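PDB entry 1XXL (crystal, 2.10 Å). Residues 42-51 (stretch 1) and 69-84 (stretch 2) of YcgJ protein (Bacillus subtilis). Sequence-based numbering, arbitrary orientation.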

# COMPACT_ATOMS: atom_id res chain seq x y z
N TYR A 42 -8.34 19.63 -0.09
CA TYR A 42 -7.07 20.33 -0.31
C TYR A 42 -6.64 20.48 -1.76
O TYR A 42 -5.71 21.21 -2.03
CB TYR A 42 -5.95 19.56 0.40
CG TYR A 42 -6.25 19.28 1.83
CD1 TYR A 42 -6.20 20.29 2.78
CD2 TYR A 42 -6.61 18.01 2.24
CE1 TYR A 42 -6.51 20.05 4.10
CE2 TYR A 42 -6.91 17.75 3.56
CZ TYR A 42 -6.86 18.78 4.49
OH TYR A 42 -7.16 18.54 5.81
N VAL A 43 -7.26 19.77 -2.68
CA VAL A 43 -6.79 19.76 -4.06
C VAL A 43 -7.96 20.01 -5.00
O VAL A 43 -9.11 19.99 -4.59
CB VAL A 43 -6.10 18.41 -4.42
CG1 VAL A 43 -4.83 18.17 -3.54
CG2 VAL A 43 -7.07 17.22 -4.30
N GLN A 44 -7.66 20.22 -6.28
CA GLN A 44 -8.67 20.44 -7.29
C GLN A 44 -9.49 19.20 -7.61
O GLN A 44 -10.71 19.26 -7.80
CB GLN A 44 -7.99 20.90 -8.57
CG GLN A 44 -8.95 21.32 -9.65
CD GLN A 44 -8.19 21.80 -10.85
OE1 GLN A 44 -7.82 21.01 -11.70
NE2 GLN A 44 -7.93 23.10 -10.91
N GLU A 45 -8.82 18.06 -7.67
CA GLU A 45 -9.42 16.86 -8.19
C GLU A 45 -8.65 15.62 -7.77
O GLU A 45 -7.41 15.60 -7.84
CB GLU A 45 -9.39 17.01 -9.71
CG GLU A 45 -9.89 15.86 -10.50
CD GLU A 45 -9.71 16.08 -12.01
OE1 GLU A 45 -9.96 15.12 -12.77
OE2 GLU A 45 -9.34 17.21 -12.44
N CYS A 46 -9.40 14.60 -7.35
CA CYS A 46 -8.85 13.28 -7.07
C CYS A 46 -9.49 12.24 -7.98
O CYS A 46 -10.71 12.21 -8.12
CB CYS A 46 -9.14 12.89 -5.65
SG CYS A 46 -8.46 13.97 -4.48
N ILE A 47 -8.66 11.42 -8.60
CA ILE A 47 -9.12 10.29 -9.39
C ILE A 47 -8.62 9.03 -8.73
O ILE A 47 -7.44 8.92 -8.42
CB ILE A 47 -8.62 10.39 -10.82
CG1 ILE A 47 -9.25 11.59 -11.49
CG2 ILE A 47 -8.98 9.12 -11.59
CD1 ILE A 47 -8.77 11.79 -12.91
N GLY A 48 -9.52 8.08 -8.49
CA GLY A 48 -9.16 6.79 -7.91
C GLY A 48 -9.29 5.69 -8.94
O GLY A 48 -10.23 5.69 -9.73
N VAL A 49 -8.34 4.77 -8.98
CA VAL A 49 -8.51 3.55 -9.78
C VAL A 49 -8.49 2.35 -8.85
O VAL A 49 -7.67 2.28 -7.93
CB VAL A 49 -7.48 3.39 -10.94
CG1 VAL A 49 -7.58 4.56 -11.90
CG2 VAL A 49 -6.09 3.30 -10.42
N ASP A 50 -9.42 1.42 -9.08
CA ASP A 50 -9.44 0.16 -8.37
C ASP A 50 -9.72 -0.98 -9.36
O ASP A 50 -10.39 -0.81 -10.38
CB ASP A 50 -10.45 0.17 -7.20
CG ASP A 50 -10.17 -0.97 -6.18
OD1 ASP A 50 -9.50 -0.70 -5.13
OD2 ASP A 50 -10.58 -2.13 -6.45
N ALA A 51 -9.18 -2.16 -9.06
CA ALA A 51 -9.27 -3.29 -9.97
C ALA A 51 -10.66 -3.91 -10.04
O ALA A 51 -10.98 -4.54 -11.03
CB ALA A 51 -8.24 -4.35 -9.59
N GLU A 69 -17.76 16.50 -4.52
CA GLU A 69 -17.98 16.63 -5.95
C GLU A 69 -16.70 16.59 -6.80
O GLU A 69 -16.78 16.60 -8.04
CB GLU A 69 -18.71 17.96 -6.22
CG GLU A 69 -19.98 18.18 -5.35
CD GLU A 69 -21.24 17.49 -5.88
OE1 GLU A 69 -21.13 16.64 -6.81
OE2 GLU A 69 -22.35 17.80 -5.36
N ASN A 70 -15.54 16.55 -6.16
CA ASN A 70 -14.27 16.64 -6.87
C ASN A 70 -13.43 15.34 -6.82
O ASN A 70 -12.21 15.37 -7.01
CB ASN A 70 -13.46 17.86 -6.36
CG ASN A 70 -12.93 17.67 -4.94
OD1 ASN A 70 -13.53 16.95 -4.12
ND2 ASN A 70 -11.81 18.31 -4.64
N VAL A 71 -14.09 14.21 -6.56
CA VAL A 71 -13.44 12.91 -6.55
C VAL A 71 -14.19 12.01 -7.52
O VAL A 71 -15.42 12.03 -7.54
CB VAL A 71 -13.37 12.26 -5.11
CG1 VAL A 71 -12.74 13.20 -4.11
CG2 VAL A 71 -14.76 11.85 -4.61
N ARG A 72 -13.48 11.25 -8.34
CA ARG A 72 -14.11 10.29 -9.25
C ARG A 72 -13.36 8.96 -9.16
O ARG A 72 -12.17 8.94 -8.85
CB ARG A 72 -14.15 10.83 -10.69
CG ARG A 72 -15.25 11.91 -10.94
CD ARG A 72 -15.47 12.25 -12.45
NE ARG A 72 -15.91 11.06 -13.22
CZ ARG A 72 -17.11 10.87 -13.79
NH1 ARG A 72 -18.05 11.80 -13.77
NH2 ARG A 72 -17.35 9.72 -14.42
N PHE A 73 -14.07 7.86 -9.38
CA PHE A 73 -13.49 6.52 -9.31
C PHE A 73 -13.71 5.80 -10.63
O PHE A 73 -14.70 6.02 -11.32
CB PHE A 73 -14.05 5.73 -8.13
CG PHE A 73 -13.84 6.42 -6.81
CD1 PHE A 73 -14.81 7.27 -6.30
CD2 PHE A 73 -12.63 6.30 -6.14
CE1 PHE A 73 -14.61 7.95 -5.13
CE2 PHE A 73 -12.41 6.98 -4.94
CZ PHE A 73 -13.39 7.82 -4.44
N GLN A 74 -12.73 5.01 -11.02
CA GLN A 74 -12.91 4.17 -12.18
C GLN A 74 -12.19 2.87 -11.98
O GLN A 74 -11.36 2.75 -11.08
CB GLN A 74 -12.46 4.89 -13.45
CG GLN A 74 -10.99 5.22 -13.57
CD GLN A 74 -10.69 5.98 -14.87
OE1 GLN A 74 -11.10 7.13 -15.04
NE2 GLN A 74 -10.00 5.33 -15.78
N GLN A 75 -12.57 1.88 -12.79
CA GLN A 75 -11.91 0.60 -12.74
C GLN A 75 -10.62 0.65 -13.57
O GLN A 75 -10.59 1.18 -14.68
CB GLN A 75 -12.83 -0.52 -13.25
CG GLN A 75 -12.20 -1.91 -13.14
CD GLN A 75 -13.14 -3.04 -13.58
OE1 GLN A 75 -14.07 -2.81 -14.35
NE2 GLN A 75 -12.90 -4.25 -13.07
N GLY A 76 -9.56 0.07 -13.01
CA GLY A 76 -8.31 -0.07 -13.75
C GLY A 76 -7.22 -0.62 -12.87
O GLY A 76 -7.42 -0.78 -11.66
N THR A 77 -6.08 -0.91 -13.48
CA THR A 77 -4.91 -1.45 -12.78
C THR A 77 -3.72 -0.52 -12.98
O THR A 77 -3.63 0.17 -13.99
CB THR A 77 -4.56 -2.86 -13.27
OG1 THR A 77 -4.27 -2.82 -14.67
CG2 THR A 77 -5.72 -3.81 -13.03
N ALA A 78 -2.82 -0.52 -12.00
CA ALA A 78 -1.59 0.27 -12.06
C ALA A 78 -0.70 -0.12 -13.22
O ALA A 78 0.06 0.71 -13.74
CB ALA A 78 -0.82 0.11 -10.74
N GLU A 79 -0.76 -1.38 -13.64
CA GLU A 79 0.09 -1.86 -14.73
C GLU A 79 -0.31 -1.29 -16.08
O GLU A 79 0.45 -1.36 -17.02
CB GLU A 79 0.09 -3.40 -14.80
CG GLU A 79 0.87 -4.06 -13.67
CD GLU A 79 0.06 -4.35 -12.43
OE1 GLU A 79 -1.16 -4.04 -12.39
OE2 GLU A 79 0.64 -4.93 -11.48
N SER A 80 -1.50 -0.74 -16.18
CA SER A 80 -1.96 -0.10 -17.42
C SER A 80 -2.88 1.05 -17.08
O SER A 80 -4.09 0.91 -17.07
CB SER A 80 -2.70 -1.11 -18.31
OG SER A 80 -2.89 -0.57 -19.61
N LEU A 81 -2.30 2.19 -16.77
CA LEU A 81 -3.06 3.40 -16.51
C LEU A 81 -3.44 4.06 -17.84
O LEU A 81 -2.60 4.21 -18.72
CB LEU A 81 -2.24 4.38 -15.67
CG LEU A 81 -1.85 3.87 -14.29
CD1 LEU A 81 -0.88 4.85 -13.66
CD2 LEU A 81 -3.09 3.67 -13.42
N PRO A 82 -4.71 4.45 -17.98
CA PRO A 82 -5.16 5.03 -19.24
C PRO A 82 -4.82 6.51 -19.46
O PRO A 82 -5.11 7.04 -20.52
CB PRO A 82 -6.68 4.84 -19.13
CG PRO A 82 -6.96 5.02 -17.64
CD PRO A 82 -5.81 4.31 -17.00
N PHE A 83 -4.16 7.15 -18.51
CA PHE A 83 -4.05 8.59 -18.47
C PHE A 83 -2.89 9.04 -19.30
O PHE A 83 -1.99 8.26 -19.55
CB PHE A 83 -3.89 9.08 -17.02
CG PHE A 83 -4.98 8.58 -16.11
CD1 PHE A 83 -6.28 9.04 -16.27
CD2 PHE A 83 -4.72 7.61 -15.17
CE1 PHE A 83 -7.30 8.57 -15.47
CE2 PHE A 83 -5.74 7.13 -14.36
CZ PHE A 83 -7.04 7.60 -14.51
N PRO A 84 -2.91 10.31 -19.75
CA PRO A 84 -1.79 10.84 -20.52
C PRO A 84 -0.49 10.94 -19.71
O PRO A 84 -0.53 11.01 -18.48
CB PRO A 84 -2.26 12.26 -20.88
CG PRO A 84 -3.69 12.28 -20.61
CD PRO A 84 -3.96 11.32 -19.54

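Six backbone hydrogen bonds join strand 45-50 to strand 71-75 and the residues flanking it, in the alternating pattern of a parallel sheet. Cys46 N donates to Asn70 O (2.9 Å) and Cys46 O accepts from Arg72 N (2.9 Å); Gly48 N and O repeat this with Arg72 O (2.8 Å) and Gln74 N (2.9 Å), and Asp50 N and O with Gln74 O (3.1 Å) and Gly76 N (2.9 Å). Each even-numbered residue of the first strand thus bonds to the two residues flanking its partner, while the amides of Ile47 and Val49 take no part in this ladder. The same carbonyls also receive CA-H...O contacts, among them Gln75 CA to Asp50 O at 3.1 Å. The strand axes approach to 4.7 Å and cross at -22°.

Side-chain amides extend the bonding at both ends. Gln75 NE2 donates to Ala51 O (2.8 Å, 167°), holding the chain just past the strand; at the other end, Asn70 ND2 makes a weak bond to Gln44 O (3.5 Å) and lies 3.2 Å from Val43 O.

Packing differs on the two faces. On the face of Cys46, Val71 and Phe73, Cys46 CB meets Val71 CG1 at 3.9 Å. Here Gly48 leaves room for the Phe73 ring: an ideal CB on Gly48 would fall 2.7 Å from Phe73 CD2, a clash. On the face of Ile47 and Val49, the chain beyond the second strand returns to supply apolar cover. After the type I turn Thr77-Ser80, closed by Ser80 N to Thr77 O (3.2 Å), Phe83 brings CZ to 3.8 Å from Ile47 CG2 and CE2 to 4.0 Å from Val49 CG1, which sits at the ring edge. Leu81 CD2 reaches Val49 CG2 at 4.3 Å, and the aliphatic Gln74 CG packs 3.9 Å from Val49 CG1. Together the stretches bury 752 Å².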